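Local coordinates for T-lymphoma invasion and metastasis-inducing protein 1 (Homo sapiens, PDB 4K2P) that is a Rac exchange factor whose PH-CC-Ex region probably binds phosphoinositides and partner proteins such as Par-3, at residues C90-L95 and S235-V240; V223-G226 and I230-V233. The protein carries 5 engineered substitutions. One frame throughout, in Å; residues are numbered along the deposited sequence.

Contact 1 (C90-L95 and S235-V240); sequences CLSNSL and SFHALV
S92 and H237 meet through a single short polar bond at the junction of the PH domain and the CC-Ex region, and they illustrate how one histidine can tie a helix to the end of a β-strand. Hydroxyl OG of S92 lies 2.8 Å from ND1 of H237, in the plane of the imidazole at its ND1 edge; either group could donate. The imidazole is carried out to the strand by an extended first torsion, with CG of H237 opposite the backbone N (chi1 -177°). Beyond ND1, CE1 of H237 approaches the carbonyl O of N93 at 3.4 Å, obliquely to the ring. All three residues are buried.

The second shell helps to place both partners. S92 closes the strand 88-92 of the PH-domain β-sheet and is backbone-bonded to I75, while its side chain touches A98 on the next strand; M190 of the long helix 168-203 packs against H237. Past the strand the chain turns, and OD1 of N93 holds the turn by accepting from the backbone N of D97 and, weakly, from N of L95 at 3.0 Å.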
ATOM      1  N   CYS A  90       2.339  -7.691   5.695  1.00 21.61           N
ATOM      2  CA  CYS A  90       1.157  -7.558   4.855  1.00 21.56           C
ATOM      3  C   CYS A  90       1.497  -6.703   3.644  1.00 21.42           C
ATOM      4  O   CYS A  90       2.011  -5.594   3.790  1.00 19.45           O
ATOM      5  CB  CYS A  90      -0.002  -6.934   5.639  1.00 23.38           C
ATOM      6  SG  CYS A  90      -1.517  -6.679   4.677  1.00 26.59           S
ATOM      7  N   LEU A  91       1.260  -7.237   2.450  1.00 20.45           N
ATOM      8  CA  LEU A  91       1.396  -6.466   1.221  1.00 20.12           C
ATOM      9  C   LEU A  91       0.028  -6.022   0.757  1.00 18.30           C
ATOM     10  O   LEU A  91      -0.882  -6.829   0.658  1.00 18.13           O
ATOM     11  CB  LEU A  91       2.086  -7.292   0.124  1.00 20.60           C
ATOM     12  CG  LEU A  91       2.397  -6.546  -1.186  1.00 22.25           C
ATOM     13  CD1 LEU A  91       3.661  -7.069  -1.831  1.00 25.92           C
ATOM     14  CD2 LEU A  91       1.253  -6.641  -2.181  1.00 23.51           C
ATOM     15  N   SER A  92      -0.131  -4.732   0.492  1.00 20.79           N
ATOM     16  CA  SER A  92      -1.323  -4.226  -0.171  1.00 20.94           C
ATOM     17  C   SER A  92      -0.893  -3.656  -1.517  1.00 21.08           C
ATOM     18  O   SER A  92       0.031  -2.861  -1.584  1.00 19.29           O
ATOM     19  CB  SER A  92      -2.034  -3.171   0.682  1.00 24.06           C
ATOM     20  OG  SER A  92      -1.112  -2.249   1.244  1.00 22.93           O
ATOM     21  N   ASN A  93      -1.567  -4.068  -2.585  1.00 22.55           N
ATOM     22  CA  ASN A  93      -1.130  -3.727  -3.929  1.00 25.61           C
ATOM     23  C   ASN A  93      -1.826  -2.476  -4.444  1.00 24.29           C
ATOM     24  O   ASN A  93      -2.487  -1.775  -3.690  1.00 26.32           O
ATOM     25  CB  ASN A  93      -1.364  -4.915  -4.872  1.00 28.62           C
ATOM     26  CG  ASN A  93      -2.829  -5.169  -5.153  1.00 30.46           C
ATOM     27  OD1 ASN A  93      -3.702  -4.541  -4.569  1.00 29.16           O
ATOM     28  ND2 ASN A  93      -3.103  -6.097  -6.059  1.00 33.32           N
ATOM     29  N   SER A  94      -1.657  -2.183  -5.725  1.00 23.40           N
ATOM     30  CA  SER A  94      -2.200  -0.957  -6.300  1.00 23.31           C
ATOM     31  C   SER A  94      -3.677  -1.084  -6.669  1.00 24.77           C
ATOM     32  O   SER A  94      -4.273  -0.127  -7.137  1.00 25.32           O
ATOM     33  CB  SER A  94      -1.382  -0.554  -7.532  1.00 26.18           C
ATOM     34  OG  SER A  94      -1.537  -1.503  -8.573  1.00 28.34           O
ATOM     35  N   LEU A  95      -4.259  -2.266  -6.465  1.00 26.32           N
ATOM     36  CA  LEU A  95      -5.633  -2.541  -6.905  1.00 29.92           C
ATOM     37  C   LEU A  95      -6.688  -2.594  -5.792  1.00 28.16           C
ATOM     38  O   LEU A  95      -7.879  -2.482  -6.073  1.00 28.47           O
ATOM     39  CB  LEU A  95      -5.675  -3.866  -7.667  1.00 33.46           C
ATOM     40  CG  LEU A  95      -4.798  -3.979  -8.916  1.00 38.75           C
ATOM     41  CD1 LEU A  95      -5.025  -5.328  -9.601  1.00 41.34           C
ATOM     42  CD2 LEU A  95      -5.072  -2.828  -9.887  1.00 40.90           C
ATOM     43  N   SER A 235      -5.236  -1.691   5.304  1.00 23.20           N
ATOM     44  CA  SER A 235      -6.634  -1.568   4.905  1.00 21.73           C
ATOM     45  C   SER A 235      -6.925  -0.161   4.365  1.00 20.29           C
ATOM     46  O   SER A 235      -7.732   0.012   3.459  1.00 21.58           O
ATOM     47  CB  SER A 235      -7.555  -1.897   6.081  1.00 23.82           C
ATOM     48  OG  SER A 235      -7.376  -0.979   7.142  1.00 24.60           O
ATOM     49  N   PHE A 236      -6.254   0.832   4.936  1.00 18.58           N
ATOM     50  CA  PHE A 236      -6.359   2.217   4.494  1.00 18.02           C
ATOM     51  C   PHE A 236      -5.894   2.280   3.047  1.00 19.26           C
ATOM     52  O   PHE A 236      -6.580   2.818   2.183  1.00 20.72           O
ATOM     53  CB  PHE A 236      -5.506   3.110   5.404  1.00 19.62           C
ATOM     54  CG  PHE A 236      -5.664   4.590   5.171  1.00 21.55           C
ATOM     55  CD1 PHE A 236      -6.609   5.100   4.292  1.00 23.65           C
ATOM     56  CD2 PHE A 236      -4.854   5.478   5.854  1.00 24.10           C
ATOM     57  CE1 PHE A 236      -6.736   6.469   4.100  1.00 25.21           C
ATOM     58  CE2 PHE A 236      -4.983   6.847   5.668  1.00 26.57           C
ATOM     59  CZ  PHE A 236      -5.921   7.340   4.786  1.00 26.04           C
ATOM     60  N   HIS A 237      -4.737   1.678   2.788  1.00 19.18           N
ATOM     61  CA  HIS A 237      -4.166   1.656   1.452  1.00 19.32           C
ATOM     62  C   HIS A 237      -5.085   0.926   0.499  1.00 19.57           C
ATOM     63  O   HIS A 237      -5.299   1.387  -0.605  1.00 19.74           O
ATOM     64  CB  HIS A 237      -2.788   0.999   1.424  1.00 20.35           C
ATOM     65  CG  HIS A 237      -2.152   1.040   0.071  1.00 21.77           C
ATOM     66  ND1 HIS A 237      -1.318   0.051  -0.403  1.00 24.76           N
ATOM     67  CD2 HIS A 237      -2.250   1.952  -0.924  1.00 24.61           C
ATOM     68  CE1 HIS A 237      -0.923   0.354  -1.625  1.00 27.02           C
ATOM     69  NE2 HIS A 237      -1.478   1.502  -1.965  1.00 27.96           N
ATOM     70  N   ALA A 238      -5.622  -0.219   0.918  1.00 18.91           N
ATOM     71  CA  ALA A 238      -6.478  -1.009   0.036  1.00 20.14           C
ATOM     72  C   ALA A 238      -7.705  -0.200  -0.393  1.00 21.91           C
ATOM     73  O   ALA A 238      -8.115  -0.244  -1.551  1.00 25.35           O
ATOM     74  CB  ALA A 238      -6.906  -2.304   0.714  1.00 19.17           C
ATOM     75  N   LEU A 239      -8.283   0.533   0.549  1.00 21.37           N
ATOM     76  CA  LEU A 239      -9.478   1.323   0.285  1.00 22.30           C
ATOM     77  C   LEU A 239      -9.172   2.461  -0.685  1.00 22.85           C
ATOM     78  O   LEU A 239      -9.928   2.719  -1.617  1.00 25.04           O
ATOM     79  CB  LEU A 239     -10.044   1.858   1.601  1.00 23.04           C
ATOM     80  CG  LEU A 239     -10.673   0.787   2.488  1.00 22.50           C
ATOM     81  CD1 LEU A 239     -10.816   1.278   3.915  1.00 24.57           C
ATOM     82  CD2 LEU A 239     -12.025   0.370   1.930  1.00 22.90           C
ATOM     83  N   VAL A 240      -8.037   3.116  -0.489  1.00 22.11           N
ATOM     84  CA  VAL A 240      -7.643   4.215  -1.345  1.00 21.80           C
ATOM     85  C   VAL A 240      -7.320   3.729  -2.751  1.00 23.98           C
ATOM     86  O   VAL A 240      -7.730   4.342  -3.729  1.00 25.65           O
ATOM     87  CB  VAL A 240      -6.429   4.971  -0.766  1.00 22.16           C
ATOM     88  CG1 VAL A 240      -5.844   5.952  -1.804  1.00 24.39           C
ATOM     89  CG2 VAL A 240      -6.834   5.718   0.485  1.00 24.89           C
TER

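Contact 2 (V223-G226 and I230-V233); sequences VAMG and IFSV
Two first torsions of the same kind bring M225 and F231 together: each CG stands opposite its own carbonyl carbon and beside the backbone N, with chi1 -77° in M225 and -65° in F231. The phenyl ring of F231 is thereby laid back over the last turns of helix 219-228, and M225 passes underneath it. CB of M225 does the touching, sitting over one face at 4.0 Å from the centroid of the F231 ring, a CH-pi contact offset toward the rim on the CD2 side. The methionine chain then bends at chi3, which returns the methyl CE to within 3.8 Å of CD2 of F231. Its sulfur SD stands 5.2 Å from the centroid of that ring, an oblique Met-aromatic contact. The far end of the ring reaches G226, where CZ of F231 comes 3.5 Å from the glycine CA.

The backbone draws the two segments together as well. Near the C-terminal end of the helix the carbonyl O of M225 accepts from N of I230, five residues on, at 3.2 Å and with an N-H...O angle of 154°, folding the loop back on the helix. M225 is also buried against S235 and L239 of helix 233-241, whereas F231 is exposed and also touches a crystal neighbour. The whole forms a tight connection between the consecutive helices 219-228 and 233-241 of the CC-Ex region, with a Met-aromatic contact across it and S232 as N-cap of the second helix.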
ATOM      1  N   VAL A 223     -15.295   4.426   8.494  1.00 26.25           N
ATOM      2  CA  VAL A 223     -16.496   3.602   8.467  1.00 26.78           C
ATOM      3  C   VAL A 223     -16.211   2.349   7.644  1.00 25.50           C
ATOM      4  O   VAL A 223     -16.558   1.244   8.055  1.00 28.15           O
ATOM      5  CB  VAL A 223     -17.711   4.379   7.891  1.00 30.45           C
ATOM      6  CG1 VAL A 223     -18.882   3.451   7.605  1.00 31.59           C
ATOM      7  CG2 VAL A 223     -18.149   5.473   8.859  1.00 35.19           C
ATOM      8  N   ALA A 224     -15.533   2.510   6.509  1.00 23.83           N
ATOM      9  CA  ALA A 224     -15.232   1.371   5.633  1.00 25.49           C
ATOM     10  C   ALA A 224     -14.256   0.394   6.290  1.00 26.04           C
ATOM     11  O   ALA A 224     -14.396  -0.825   6.164  1.00 28.47           O
ATOM     12  CB  ALA A 224     -14.681   1.856   4.315  1.00 25.87           C
ATOM     13  N   MET A 225     -13.268   0.926   6.998  1.00 25.83           N
ATOM     14  CA  MET A 225     -12.314   0.097   7.715  1.00 25.14           C
ATOM     15  C   MET A 225     -13.038  -0.688   8.816  1.00 30.72           C
ATOM     16  O   MET A 225     -12.684  -1.830   9.120  1.00 31.27           O
ATOM     17  CB  MET A 225     -11.190   0.950   8.311  1.00 26.77           C
ATOM     18  CG  MET A 225     -10.157   1.389   7.287  1.00 27.11           C
ATOM     19  SD  MET A 225      -8.650   2.119   7.982  1.00 35.76           S
ATOM     20  CE  MET A 225      -9.281   3.661   8.613  1.00 34.61           C
ATOM     21  N   GLY A 226     -14.058  -0.073   9.406  1.00 32.62           N
ATOM     22  CA  GLY A 226     -14.848  -0.734  10.427  1.00 34.97           C
ATOM     23  C   GLY A 226     -15.592  -1.917   9.836  1.00 35.27           C
ATOM     24  O   GLY A 226     -15.686  -2.983  10.447  1.00 36.79           O
ATOM     25  N   ILE A 230     -10.746  -4.186  10.213  1.00 29.89           N
ATOM     26  CA  ILE A 230      -9.323  -3.903  10.368  1.00 28.63           C
ATOM     27  C   ILE A 230      -9.019  -2.417  10.130  1.00 25.61           C
ATOM     28  O   ILE A 230      -9.405  -1.854   9.118  1.00 27.22           O
ATOM     29  CB  ILE A 230      -8.476  -4.799   9.405  1.00 52.97           C
ATOM     30  CG1 ILE A 230      -6.986  -4.459   9.474  1.00 51.28           C
ATOM     31  CG2 ILE A 230      -8.997  -4.718   7.972  1.00 52.19           C
ATOM     32  CD1 ILE A 230      -6.368  -4.714  10.825  1.00 53.05           C
ATOM     33  N   PHE A 231      -8.353  -1.798  11.102  1.00 27.73           N
ATOM     34  CA  PHE A 231      -7.847  -0.434  11.004  1.00 28.80           C
ATOM     35  C   PHE A 231      -6.338  -0.495  10.992  1.00 29.26           C
ATOM     36  O   PHE A 231      -5.709  -0.675  12.032  1.00 30.60           O
ATOM     37  CB  PHE A 231      -8.304   0.435  12.180  1.00 33.38           C
ATOM     38  CG  PHE A 231      -9.780   0.664  12.239  1.00 34.56           C
ATOM     39  CD1 PHE A 231     -10.629  -0.313  12.733  1.00 38.55           C
ATOM     40  CD2 PHE A 231     -10.321   1.867  11.816  1.00 32.52           C
ATOM     41  CE1 PHE A 231     -11.996  -0.094  12.799  1.00 40.91           C
ATOM     42  CE2 PHE A 231     -11.685   2.092  11.879  1.00 35.05           C
ATOM     43  CZ  PHE A 231     -12.524   1.112  12.363  1.00 38.76           C
ATOM     44  N   SER A 232      -5.759  -0.321   9.815  1.00 28.82           N
ATOM     45  CA  SER A 232      -4.321  -0.408   9.652  1.00 27.53           C
ATOM     46  C   SER A 232      -3.920   0.330   8.389  1.00 25.90           C
ATOM     47  O   SER A 232      -4.762   0.681   7.570  1.00 24.57           O
ATOM     48  CB  SER A 232      -3.880  -1.862   9.563  1.00 25.88           C
ATOM     49  OG  SER A 232      -4.331  -2.407   8.330  1.00 24.96           O
ATOM     50  N   VAL A 233      -2.628   0.574   8.240  1.00 28.23           N
ATOM     51  CA  VAL A 233      -2.103   1.153   7.017  1.00 28.45           C
ATOM     52  C   VAL A 233      -2.512   0.298   5.828  1.00 23.91           C
ATOM     53  O   VAL A 233      -2.815   0.826   4.775  1.00 22.15           O
ATOM     54  CB  VAL A 233      -0.571   1.287   7.077  1.00 33.58           C
ATOM     55  CG1 VAL A 233      -0.002   1.710   5.722  1.00 34.46           C
ATOM     56  CG2 VAL A 233      -0.193   2.304   8.141  1.00 35.15           C
TER

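Helix 233-241 is what the two contacts share. Contact 2 shapes the turn by which the chain enters this helix, and contact 1 fastens the helix to the PH domain, joining segments whose nearest ends are 140 residues apart; contact 2 is local. Their centres lie 11 Å apart, and their atoms meet: OG of S235 is 3.0 Å from the carbonyl O of I230, a probable hydrogen bond, and CD1 of L239 packs 3.4 Å from CG of M225. The helix thus presents H237 to the strand, while S235 and L239 meet helix 219-228 and the turn. Contact 1 is buried near the chain's centre; contact 2 lies at the surface, about 14 Å from that centre.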